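Local atomic coordinates of nuclear receptor subfamily 1 group I member 3 (Mus musculus, PDB entry 1XNX), a protein that acts as a nuclear receptor that pairs with RXR and activates transcription from retinoic acid, phenobarbital-responsive and xenobiotic response elements. Residues Q23-A28 with I81-D86; A47-H52 with L130-E135; Q143-E148 with N232-E237; K158-Q163 with L211-L216. All blocks are in the same frame, centred on the assembly; numbering follows the deposited sequence.

Interaction 1 (Q23-A28 with I81-D86); sequences QILLGA and IKFTKD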
# COMPACT_ATOMS: atom_id res chain seq x y z
N GLN A 23 -21.05 -14.44 -4.21
CA GLN A 23 -20.22 -15.63 -4.04
C GLN A 23 -19.84 -16.25 -5.38
O GLN A 23 -18.68 -16.63 -5.59
CB GLN A 23 -20.95 -16.64 -3.15
CG GLN A 23 -21.25 -16.09 -1.76
CD GLN A 23 -19.98 -15.70 -0.98
OE1 GLN A 23 -20.00 -14.78 -0.16
NE2 GLN A 23 -18.89 -16.42 -1.22
N ILE A 24 -20.81 -16.35 -6.30
CA ILE A 24 -20.54 -16.91 -7.61
C ILE A 24 -19.46 -16.07 -8.30
O ILE A 24 -18.50 -16.61 -8.84
CB ILE A 24 -21.83 -16.94 -8.49
CG1 ILE A 24 -22.74 -18.07 -8.02
CG2 ILE A 24 -21.48 -17.13 -9.96
CD1 ILE A 24 -24.04 -18.18 -8.79
N LEU A 25 -19.62 -14.74 -8.25
CA LEU A 25 -18.65 -13.84 -8.85
C LEU A 25 -17.27 -14.10 -8.24
O LEU A 25 -16.30 -14.39 -8.96
CB LEU A 25 -19.04 -12.38 -8.61
CG LEU A 25 -20.08 -11.74 -9.55
CD1 LEU A 25 -20.20 -10.26 -9.23
CD2 LEU A 25 -19.65 -11.92 -11.00
N LEU A 26 -17.18 -14.02 -6.91
CA LEU A 26 -15.93 -14.27 -6.21
C LEU A 26 -15.32 -15.61 -6.65
O LEU A 26 -14.13 -15.69 -6.96
CB LEU A 26 -16.15 -14.31 -4.70
CG LEU A 26 -16.40 -12.97 -3.99
CD1 LEU A 26 -16.62 -13.22 -2.51
CD2 LEU A 26 -15.21 -12.04 -4.18
N GLY A 27 -16.15 -16.65 -6.68
CA GLY A 27 -15.65 -17.95 -7.08
C GLY A 27 -15.01 -17.87 -8.46
O GLY A 27 -13.87 -18.31 -8.65
N ALA A 28 -15.74 -17.30 -9.41
CA ALA A 28 -15.25 -17.17 -10.77
C ALA A 28 -13.92 -16.42 -10.78
O ALA A 28 -12.95 -16.88 -11.37
CB ALA A 28 -16.27 -16.45 -11.62
N ILE A 81 -11.86 -13.96 -20.04
CA ILE A 81 -12.95 -14.57 -20.79
C ILE A 81 -13.50 -15.73 -19.95
O ILE A 81 -14.71 -15.84 -19.77
CB ILE A 81 -12.49 -15.10 -22.16
CG1 ILE A 81 -12.16 -13.93 -23.09
CG2 ILE A 81 -13.57 -16.00 -22.77
CD1 ILE A 81 -11.71 -14.35 -24.48
N LYS A 82 -12.60 -16.57 -19.46
CA LYS A 82 -12.99 -17.69 -18.61
C LYS A 82 -13.83 -17.14 -17.46
O LYS A 82 -14.93 -17.63 -17.17
CB LYS A 82 -11.76 -18.39 -18.03
CG LYS A 82 -10.89 -19.13 -19.03
CD LYS A 82 -9.76 -19.81 -18.30
CE LYS A 82 -8.84 -20.58 -19.23
NZ LYS A 82 -7.59 -20.97 -18.50
N PHE A 83 -13.30 -16.12 -16.80
CA PHE A 83 -14.00 -15.49 -15.70
C PHE A 83 -15.48 -15.30 -16.04
O PHE A 83 -16.35 -15.79 -15.34
CB PHE A 83 -13.38 -14.12 -15.38
CG PHE A 83 -14.20 -13.31 -14.42
CD1 PHE A 83 -14.53 -13.81 -13.16
CD2 PHE A 83 -14.67 -12.05 -14.77
CE1 PHE A 83 -15.32 -13.08 -12.28
CE2 PHE A 83 -15.45 -11.31 -13.90
CZ PHE A 83 -15.78 -11.82 -12.65
N THR A 84 -15.74 -14.57 -17.12
CA THR A 84 -17.12 -14.32 -17.53
C THR A 84 -17.83 -15.64 -17.79
O THR A 84 -18.92 -15.87 -17.26
CB THR A 84 -17.18 -13.43 -18.80
OG1 THR A 84 -16.57 -14.10 -19.91
CG2 THR A 84 -16.47 -12.10 -18.56
N LYS A 85 -17.21 -16.50 -18.60
CA LYS A 85 -17.80 -17.80 -18.93
C LYS A 85 -18.33 -18.59 -17.73
O LYS A 85 -19.20 -19.45 -17.90
CB LYS A 85 -16.79 -18.66 -19.70
CG LYS A 85 -16.71 -18.36 -21.20
CD LYS A 85 -18.10 -18.45 -21.82
CE LYS A 85 -18.08 -18.81 -23.31
NZ LYS A 85 -19.47 -19.09 -23.79
N ASP A 86 -17.81 -18.32 -16.53
CA ASP A 86 -18.24 -19.00 -15.31
C ASP A 86 -19.44 -18.30 -14.66
O ASP A 86 -19.83 -18.63 -13.54
CB ASP A 86 -17.10 -19.05 -14.29
CG ASP A 86 -16.31 -20.35 -14.35
OD1 ASP A 86 -16.46 -21.09 -15.35
OD2 ASP A 86 -15.52 -20.63 -13.42

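Interaction 2 (A47-H52 with L130-E135); sequences AYLFMH and LCYKME. With ATE (16,17-androstene-3-ol), chain C.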
# COMPACT_ATOMS: atom_id res chain seq x y z
N ALA A 47 15.14 -10.13 -17.67
CA ALA A 47 15.79 -10.15 -16.35
C ALA A 47 15.57 -8.96 -15.41
O ALA A 47 15.37 -9.17 -14.22
CB ALA A 47 17.27 -10.39 -16.52
N TYR A 48 15.61 -7.73 -15.91
CA TYR A 48 15.41 -6.58 -15.02
C TYR A 48 14.01 -6.51 -14.43
O TYR A 48 13.78 -5.82 -13.42
CB TYR A 48 15.76 -5.26 -15.73
CG TYR A 48 15.13 -5.08 -17.10
CD1 TYR A 48 13.83 -4.57 -17.25
CD2 TYR A 48 15.83 -5.44 -18.25
CE1 TYR A 48 13.25 -4.42 -18.52
CE2 TYR A 48 15.27 -5.31 -19.51
CZ TYR A 48 13.98 -4.80 -19.65
OH TYR A 48 13.45 -4.67 -20.92
N LEU A 49 13.06 -7.22 -15.04
CA LEU A 49 11.70 -7.23 -14.52
C LEU A 49 11.68 -7.87 -13.13
O LEU A 49 10.76 -7.63 -12.35
CB LEU A 49 10.78 -7.99 -15.46
CG LEU A 49 9.85 -7.22 -16.41
CD1 LEU A 49 10.41 -5.86 -16.80
CD2 LEU A 49 9.61 -8.08 -17.63
N PHE A 50 12.70 -8.68 -12.84
CA PHE A 50 12.79 -9.35 -11.54
C PHE A 50 13.31 -8.45 -10.42
O PHE A 50 13.25 -8.84 -9.25
CB PHE A 50 13.70 -10.57 -11.60
CG PHE A 50 13.12 -11.74 -12.34
CD1 PHE A 50 13.24 -11.84 -13.73
CD2 PHE A 50 12.48 -12.77 -11.64
CE1 PHE A 50 12.74 -12.97 -14.40
CE2 PHE A 50 11.98 -13.88 -12.31
CZ PHE A 50 12.11 -13.98 -13.69
N MET A 51 13.83 -7.28 -10.77
CA MET A 51 14.37 -6.36 -9.76
C MET A 51 13.36 -5.29 -9.39
O MET A 51 12.75 -4.68 -10.26
CB MET A 51 15.63 -5.69 -10.29
CG MET A 51 16.77 -6.65 -10.65
SD MET A 51 18.18 -5.74 -11.35
CE MET A 51 19.03 -5.24 -9.87
N HIS A 52 13.20 -5.03 -8.09
CA HIS A 52 12.24 -4.00 -7.70
C HIS A 52 12.92 -2.65 -7.62
O HIS A 52 12.28 -1.62 -7.81
CB HIS A 52 11.59 -4.34 -6.35
CG HIS A 52 12.48 -4.10 -5.17
ND1 HIS A 52 13.59 -4.87 -4.91
CD2 HIS A 52 12.41 -3.18 -4.18
CE1 HIS A 52 14.18 -4.44 -3.80
NE2 HIS A 52 13.48 -3.42 -3.34
N LEU A 130 7.88 -10.68 -10.24
CA LEU A 130 8.08 -9.57 -11.17
C LEU A 130 7.66 -8.22 -10.62
O LEU A 130 6.76 -8.12 -9.79
CB LEU A 130 7.30 -9.87 -12.46
CG LEU A 130 8.09 -10.47 -13.64
CD1 LEU A 130 9.23 -11.33 -13.14
CD2 LEU A 130 7.14 -11.26 -14.52
N CYS A 131 8.33 -7.16 -11.06
CA CYS A 131 7.98 -5.83 -10.60
C CYS A 131 7.87 -4.87 -11.79
O CYS A 131 8.88 -4.46 -12.37
CB CYS A 131 9.03 -5.32 -9.61
SG CYS A 131 8.70 -3.63 -9.05
N TYR A 132 6.65 -4.50 -12.15
CA TYR A 132 6.45 -3.61 -13.28
C TYR A 132 6.49 -2.14 -12.90
O TYR A 132 5.93 -1.72 -11.89
CB TYR A 132 5.13 -3.93 -13.99
CG TYR A 132 5.09 -5.32 -14.60
CD1 TYR A 132 4.32 -6.33 -14.02
CD2 TYR A 132 5.82 -5.62 -15.76
CE1 TYR A 132 4.27 -7.61 -14.58
CE2 TYR A 132 5.77 -6.90 -16.33
CZ TYR A 132 4.99 -7.88 -15.73
OH TYR A 132 4.92 -9.13 -16.29
N LYS A 133 7.17 -1.36 -13.74
CA LYS A 133 7.30 0.07 -13.54
C LYS A 133 6.79 0.74 -14.80
O LYS A 133 6.92 0.19 -15.90
CB LYS A 133 8.76 0.44 -13.32
CG LYS A 133 9.41 -0.30 -12.17
CD LYS A 133 10.90 -0.04 -12.13
CE LYS A 133 11.51 -0.62 -10.89
NZ LYS A 133 10.76 -0.13 -9.69
N MET A 134 6.21 1.94 -14.66
CA MET A 134 5.68 2.66 -15.81
C MET A 134 6.75 2.85 -16.88
O MET A 134 6.46 2.79 -18.08
CB MET A 134 5.13 4.03 -15.40
CG MET A 134 4.27 4.67 -16.49
SD MET A 134 4.03 6.45 -16.32
CE MET A 134 5.33 7.05 -17.36
N GLU A 135 7.98 3.06 -16.43
CA GLU A 135 9.09 3.26 -17.36
C GLU A 135 9.29 2.06 -18.29
O GLU A 135 9.75 2.23 -19.41
CB GLU A 135 10.38 3.54 -16.60
CG GLU A 135 10.35 4.76 -15.69
CD GLU A 135 9.39 4.60 -14.51
OE1 GLU A 135 9.09 3.44 -14.11
OE2 GLU A 135 8.95 5.64 -13.96
O1 ATE C . -2.56 -4.44 -21.18
C3 ATE C . -1.31 -4.30 -21.86
C2 ATE C . -0.32 -5.22 -21.12
C1 ATE C . 0.14 -4.63 -19.78
C4 ATE C . -1.08 -2.77 -21.86
C5 ATE C . -0.66 -2.29 -20.45
C6 ATE C . -0.41 -0.77 -20.50
C10 ATE C . 0.51 -3.12 -19.77
C19 ATE C . 1.81 -3.00 -20.65
C9 ATE C . 0.92 -2.57 -18.35
C11 ATE C . 2.05 -3.34 -17.63
C8 ATE C . 1.18 -1.01 -18.47
C7 ATE C . 0.05 -0.20 -19.15
C14 ATE C . 1.59 -0.44 -17.08
C15 ATE C . 1.89 1.04 -16.85
C13 ATE C . 2.73 -1.22 -16.34
C12 ATE C . 2.46 -2.74 -16.27
C18 ATE C . 4.14 -1.03 -16.99
C17 ATE C . 2.75 -0.30 -15.13
C16 ATE C . 2.28 0.94 -15.39

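Interaction 3 (Q143-E148 with N232-E237); sequences QYEFLE and NAYSYE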
# COMPACT_ATOMS: atom_id res chain seq x y z
N GLN A 143 2.69 5.29 -25.40
CA GLN A 143 2.65 6.75 -25.29
C GLN A 143 2.62 7.23 -23.83
O GLN A 143 1.88 6.70 -23.00
CB GLN A 143 1.44 7.27 -26.05
CG GLN A 143 1.37 8.77 -26.16
CD GLN A 143 0.31 9.22 -27.15
OE1 GLN A 143 0.03 10.40 -27.28
NE2 GLN A 143 -0.27 8.26 -27.87
N TYR A 144 3.44 8.23 -23.54
CA TYR A 144 3.51 8.76 -22.19
C TYR A 144 2.16 9.17 -21.61
O TYR A 144 1.78 8.72 -20.53
CB TYR A 144 4.47 9.95 -22.14
CG TYR A 144 5.06 10.17 -20.77
CD1 TYR A 144 6.10 9.38 -20.30
CD2 TYR A 144 4.54 11.15 -19.91
CE1 TYR A 144 6.62 9.55 -19.02
CE2 TYR A 144 5.05 11.34 -18.63
CZ TYR A 144 6.09 10.54 -18.19
OH TYR A 144 6.60 10.73 -16.93
N GLU A 145 1.44 10.03 -22.34
CA GLU A 145 0.12 10.52 -21.91
C GLU A 145 -0.78 9.35 -21.55
O GLU A 145 -1.49 9.39 -20.55
CB GLU A 145 -0.55 11.34 -23.01
CG GLU A 145 0.13 12.66 -23.34
CD GLU A 145 1.49 12.50 -23.98
OE1 GLU A 145 1.66 11.59 -24.84
OE2 GLU A 145 2.39 13.29 -23.65
N PHE A 146 -0.75 8.33 -22.39
CA PHE A 146 -1.52 7.11 -22.17
C PHE A 146 -1.10 6.56 -20.79
O PHE A 146 -1.92 6.47 -19.88
CB PHE A 146 -1.20 6.11 -23.26
CG PHE A 146 -1.87 4.79 -23.10
CD1 PHE A 146 -3.25 4.72 -22.88
CD2 PHE A 146 -1.15 3.60 -23.19
CE1 PHE A 146 -3.89 3.49 -22.76
CE2 PHE A 146 -1.78 2.37 -23.07
CZ PHE A 146 -3.16 2.32 -22.86
N LEU A 147 0.18 6.23 -20.67
CA LEU A 147 0.75 5.72 -19.43
C LEU A 147 0.46 6.57 -18.19
O LEU A 147 0.34 6.03 -17.09
CB LEU A 147 2.26 5.57 -19.59
CG LEU A 147 2.84 4.26 -20.14
CD1 LEU A 147 1.84 3.56 -21.05
CD2 LEU A 147 4.14 4.56 -20.87
N GLU A 148 0.36 7.89 -18.33
CA GLU A 148 0.08 8.73 -17.16
C GLU A 148 -1.36 8.54 -16.72
O GLU A 148 -1.65 8.43 -15.53
CB GLU A 148 0.32 10.21 -17.48
CG GLU A 148 1.78 10.60 -17.57
CD GLU A 148 1.95 12.10 -17.76
OE1 GLU A 148 1.42 12.64 -18.75
OE2 GLU A 148 2.63 12.73 -16.92
N ASN A 232 -11.04 4.90 -25.19
CA ASN A 232 -11.57 5.54 -26.38
C ASN A 232 -10.50 6.43 -26.99
O ASN A 232 -10.30 6.43 -28.20
CB ASN A 232 -12.81 6.38 -26.04
CG ASN A 232 -14.11 5.58 -26.12
OD1 ASN A 232 -14.29 4.58 -25.42
ND2 ASN A 232 -15.03 6.04 -26.97
N ALA A 233 -9.79 7.16 -26.13
CA ALA A 233 -8.75 8.08 -26.58
C ALA A 233 -7.50 7.40 -27.14
O ALA A 233 -7.09 7.70 -28.27
CB ALA A 233 -8.38 9.01 -25.44
N TYR A 234 -6.89 6.50 -26.39
CA TYR A 234 -5.67 5.85 -26.86
C TYR A 234 -5.90 4.40 -27.27
O TYR A 234 -5.07 3.53 -27.00
CB TYR A 234 -4.59 5.91 -25.79
CG TYR A 234 -4.42 7.27 -25.17
CD1 TYR A 234 -5.25 7.70 -24.14
CD2 TYR A 234 -3.39 8.12 -25.59
CE1 TYR A 234 -5.07 8.94 -23.54
CE2 TYR A 234 -3.20 9.36 -25.00
CZ TYR A 234 -4.04 9.77 -23.97
OH TYR A 234 -3.84 10.99 -23.37
N SER A 235 -7.02 4.16 -27.93
CA SER A 235 -7.37 2.81 -28.36
C SER A 235 -6.34 2.21 -29.32
O SER A 235 -6.14 0.99 -29.35
CB SER A 235 -8.75 2.81 -29.02
OG SER A 235 -9.27 1.50 -29.12
N TYR A 236 -5.69 3.06 -30.10
CA TYR A 236 -4.70 2.60 -31.07
C TYR A 236 -3.50 1.94 -30.41
O TYR A 236 -2.86 1.06 -30.99
CB TYR A 236 -4.26 3.78 -31.95
CG TYR A 236 -3.90 5.02 -31.18
CD1 TYR A 236 -2.65 5.16 -30.57
CD2 TYR A 236 -4.80 6.09 -31.07
CE1 TYR A 236 -2.31 6.32 -29.88
CE2 TYR A 236 -4.47 7.25 -30.38
CZ TYR A 236 -3.22 7.35 -29.79
OH TYR A 236 -2.87 8.50 -29.12
N GLU A 237 -3.22 2.35 -29.18
CA GLU A 237 -2.11 1.80 -28.42
C GLU A 237 -2.35 0.30 -28.20
O GLU A 237 -1.43 -0.51 -28.31
CB GLU A 237 -2.02 2.51 -27.07
CG GLU A 237 -0.60 2.85 -26.64
CD GLU A 237 0.02 3.92 -27.51
OE1 GLU A 237 1.21 4.24 -27.30
OE2 GLU A 237 -0.68 4.44 -28.40

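Interaction 4 (K158-Q163 with L211-L216); sequences KGLHLQ and LQSRFL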
# COMPACT_ATOMS: atom_id res chain seq x y z
N LYS A 158 -6.49 2.57 -6.05
CA LYS A 158 -5.86 1.90 -4.91
C LYS A 158 -6.13 2.68 -3.64
O LYS A 158 -6.33 2.10 -2.57
CB LYS A 158 -4.36 1.77 -5.10
CG LYS A 158 -3.77 0.68 -4.22
CD LYS A 158 -4.32 -0.67 -4.62
CE LYS A 158 -3.67 -1.80 -3.85
NZ LYS A 158 -4.06 -3.14 -4.39
N GLY A 159 -6.13 4.00 -3.78
CA GLY A 159 -6.37 4.86 -2.64
C GLY A 159 -7.70 4.59 -1.96
O GLY A 159 -7.90 5.03 -0.83
N LEU A 160 -8.59 3.86 -2.62
CA LEU A 160 -9.90 3.56 -2.04
C LEU A 160 -9.91 2.34 -1.11
O LEU A 160 -10.92 2.01 -0.52
CB LEU A 160 -10.94 3.40 -3.15
CG LEU A 160 -11.15 4.64 -4.02
CD1 LEU A 160 -12.11 4.33 -5.15
CD2 LEU A 160 -11.66 5.78 -3.17
N HIS A 161 -8.77 1.67 -1.00
CA HIS A 161 -8.65 0.51 -0.13
C HIS A 161 -9.68 -0.60 -0.36
O HIS A 161 -10.26 -1.09 0.60
CB HIS A 161 -8.72 0.94 1.33
CG HIS A 161 -7.51 1.70 1.79
ND1 HIS A 161 -6.27 1.54 1.20
CD2 HIS A 161 -7.33 2.56 2.82
CE1 HIS A 161 -5.39 2.28 1.85
NE2 HIS A 161 -6.00 2.91 2.83
N LEU A 162 -9.90 -1.00 -1.61
CA LEU A 162 -10.87 -2.04 -1.92
C LEU A 162 -10.40 -3.44 -1.58
O LEU A 162 -9.25 -3.65 -1.22
CB LEU A 162 -11.23 -2.02 -3.41
CG LEU A 162 -11.94 -0.82 -4.03
CD1 LEU A 162 -12.42 -1.23 -5.42
CD2 LEU A 162 -13.13 -0.38 -3.18
N GLN A 163 -11.31 -4.40 -1.70
CA GLN A 163 -11.01 -5.82 -1.46
C GLN A 163 -11.76 -6.70 -2.47
O GLN A 163 -12.80 -6.31 -3.01
CB GLN A 163 -11.41 -6.22 -0.04
CG GLN A 163 -10.55 -5.59 1.02
CD GLN A 163 -10.71 -6.25 2.37
OE1 GLN A 163 -10.11 -5.81 3.36
NE2 GLN A 163 -11.51 -7.31 2.43
N LEU A 211 -15.07 0.14 4.64
CA LEU A 211 -14.93 1.14 3.59
C LEU A 211 -15.32 2.51 4.10
O LEU A 211 -16.50 2.79 4.26
CB LEU A 211 -15.81 0.75 2.41
CG LEU A 211 -15.55 -0.66 1.87
CD1 LEU A 211 -16.71 -1.10 0.98
CD2 LEU A 211 -14.23 -0.68 1.12
N GLN A 212 -14.33 3.38 4.32
CA GLN A 212 -14.60 4.71 4.87
C GLN A 212 -14.37 5.94 4.00
O GLN A 212 -14.17 7.04 4.51
CB GLN A 212 -13.81 4.90 6.17
CG GLN A 212 -14.15 3.91 7.25
CD GLN A 212 -14.32 4.58 8.59
OE1 GLN A 212 -13.45 5.34 9.04
NE2 GLN A 212 -15.43 4.31 9.26
N SER A 213 -14.37 5.77 2.69
CA SER A 213 -14.18 6.92 1.82
C SER A 213 -15.57 7.44 1.52
O SER A 213 -16.51 6.65 1.36
CB SER A 213 -13.49 6.50 0.51
OG SER A 213 -12.30 5.77 0.76
N ARG A 214 -15.73 8.76 1.45
CA ARG A 214 -17.03 9.31 1.13
C ARG A 214 -17.36 9.07 -0.35
O ARG A 214 -16.48 9.07 -1.22
CB ARG A 214 -17.08 10.82 1.43
CG ARG A 214 -17.33 11.14 2.89
CD ARG A 214 -16.71 12.49 3.30
NE ARG A 214 -17.51 13.67 2.96
CZ ARG A 214 -18.73 13.92 3.41
NH1 ARG A 214 -19.34 13.06 4.22
NH2 ARG A 214 -19.35 15.05 3.08
N PHE A 215 -18.65 8.86 -0.62
CA PHE A 215 -19.11 8.65 -1.98
C PHE A 215 -18.32 7.56 -2.68
O PHE A 215 -17.94 7.73 -3.84
CB PHE A 215 -19.00 9.95 -2.77
CG PHE A 215 -19.35 11.18 -1.98
CD1 PHE A 215 -18.38 12.12 -1.66
CD2 PHE A 215 -20.66 11.40 -1.55
CE1 PHE A 215 -18.71 13.28 -0.94
CE2 PHE A 215 -21.00 12.55 -0.83
CZ PHE A 215 -20.02 13.49 -0.52
N LEU A 216 -18.09 6.44 -1.99
CA LEU A 216 -17.34 5.32 -2.58
C LEU A 216 -17.99 4.87 -3.89
O LEU A 216 -17.36 4.87 -4.94
CB LEU A 216 -17.28 4.12 -1.62
CG LEU A 216 -16.05 3.20 -1.70
CD1 LEU A 216 -16.40 1.80 -1.20
CD2 LEU A 216 -15.54 3.11 -3.13

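Interaction 1 (Q23-A28 with I81-D86)
F83 and D86 pack against A28 in a mostly apolar helix-to-helix contact between helix 16-32 and the C-terminal end of helix 62-85, with no hydrogen bond across it. The closest backbone approach is at A28 and F83, whose CA atoms are 5.4 Å apart, a spacing that the small alanine allows. The A28 methyl, CB, points at the other helix and reaches F83 CD1 at 3.5 Å, obliquely to the ring. The ring edge is turned to the backbone of helix 16-32: L25 O lies in the ring plane, 3.7 Å from F83 CE1, and A28 C is also at the edge. F83 CG is anti to the backbone N (chi1 170°), which carries CG toward helix 16-32, and the ring follows into the junction. Its tip, CZ, then meets L25 CD2 at 4.2 Å. The two helices belong to the three-layered helical sandwich of the nuclear receptor ligand-binding domain. L25 also touches V168, L169 and A172 of helix 164-175, so the junction reaches a third helix. An alanine in place of F83 would probably leave a gap beside A28 and L25, because the ring atoms that fill the junction would be missing. D86, where the chain leaves helical geometry, adds a second foothold, its CB lying 3.8 Å from A28 CB. Its carboxylate is engaged further along helix 16-32, where OD2 forms a salt bridge with R31 and a hydrogen bond with H32. I24 CG2 closes the margin, 4.2 Å from D86 O.

Interaction 2 (A47-H52 with L130-E135)
The F50 ring carries L130 CD1 on one face, 3.7 Å from the ring centroid and 6° off the normal, a CH-pi contact over the centre; A47 O lies in plane at its edge. The Y132 ring is met obliquely by L49 CG, 4.1 Å from CE2, and by C12 of the bound androstenol, while its hydroxyl bonds to H68. The H52 ring meets F126 of the second subunit. The 3-10 turn at 47-50 is pinned to strand 130-132 by C131 N, which donates to L49 O at 2.8 Å with an N-H...O angle of 159°. From the same residue, C131 SG lies 3.8 Å from H52 CA. K133 reaches back across the loop: its chain is bent at the last torsion (chi4 -53°), which directs NZ to H52 O at 2.8 Å. An alanine in place of K133 would probably leave H52 O without this donor and the loop end less firmly tied to segment 130-135. Y132, K133 and M134 line the steroid pocket, and C131 precedes Y132, so the two bonds to backbone carbonyls probably help hold the loop against a segment that carries part of the pocket.

Interaction 3 (Q143-E148 with N232-E237)
F146 and Y234 have CA atoms 6.4 Å apart where the start of helix 144-158 passes the break between helices 216-233 and 235-241, while Q143 and E237 lie farther apart. Y234 is the first residue to leave helical geometry after the longer helix, and its side chain points at the other segment. One face of its ring is turned to F146: F146 CB sits 4.1 Å from the Y234 centroid, over the face. The two rings are neither stacked nor edge-to-face, with centroids 5.5 Å apart and planes inclined at 42°. F146 CD1 meets Y234 CB at 3.4 Å, and the two side chains run antiparallel alongside each other. E237 CB covers one face of the F146 ring, offset toward the rim, and E237 CG touches the CD2 side of that ring at 3.6 Å. The far end of Y234, its OH, reaches E145 CB at 3.3 Å. The chain of E237 bends at chi2 (68°), bringing the carboxylate back toward Q143, the N-cap residue of helix 144-158. There Q143 N donates to E237 OE1 at 2.6 Å, approaching from above the carboxylate plane. R240 adds a long, weak ion pair to the same oxygen. F146 also lies about 4 Å from the bound androstenol, and Y234 is important for recognition of the ligand TCPOBOP, so this packing probably borders the ligand pocket. A carboxylate beside a helix N-terminus would probably be favoured as the anion, which is consistent with E237 tying the last modelled helix to the start of helix 144-158.

Interaction 4 (K158-Q163 with L211-L216)
L160 and L162 project from one loop like two knuckles, and the methyl of L216 fits the notch between them. L216 CD2 lies 4.2 Å from L160 CD1 and equally 4.2 Å from L162 CD2, while those two methyls stand 5.2 Å apart. The fit is reciprocal: L162 CD2 faces the notch between L216 CD2 and L211 CD2, the latter 4.4 Å away. L211 CD2 also rests near the backbone, 4.0 Å from H161 O. On the other flank the second branch of L160, CD2, abuts the small side chain of S213, with OG at 4.0 Å. L216 has CG anti to its backbone N (chi1 -150°), which sets CG on the side of L160 and L162. No hydrogen bond crosses, so packing, not hydrogen bonding, joins the two segments. Each loop is shaped by a turn: type I from K158 to H161, closed by H161 N to K158 O at 2.9 Å, and type II from S213 to L216. Helix 216-233 continues the apolar surface, with L220 touching both L160 and L162 and L223 touching L160. The contact also meets the second subunit, where Q212 OE1 and R214 N bond reciprocally across the interface and the H161 rings of both copies meet. The arrangement is that of two interhelical connections packed at one end of the helical sandwich of a nuclear receptor ligand-binding domain.

Overall arrangement
All four contacts lie within the ligand-binding domain. Interactions 1 and 2 alternate along the chain, and both close before interaction 3 opens; the segments of interaction 4 fall between the two of interaction 3. Interactions 2 and 3 touch through M134, whose helix 134-139 is followed directly by helix 144-158, with centres about 21 Å apart. Interaction 1 lies across the chain's centre from interaction 3, their centres about 29 Å apart. Interaction 4 shares helix 144-158 and helix 216-233 with interaction 3, at their other ends. Interactions 2 and 4 both reach the second subunit. Interactions 2 and 3 thus probably border the pocket, while interactions 1 and 4 pack the helical body away from the annotated sites.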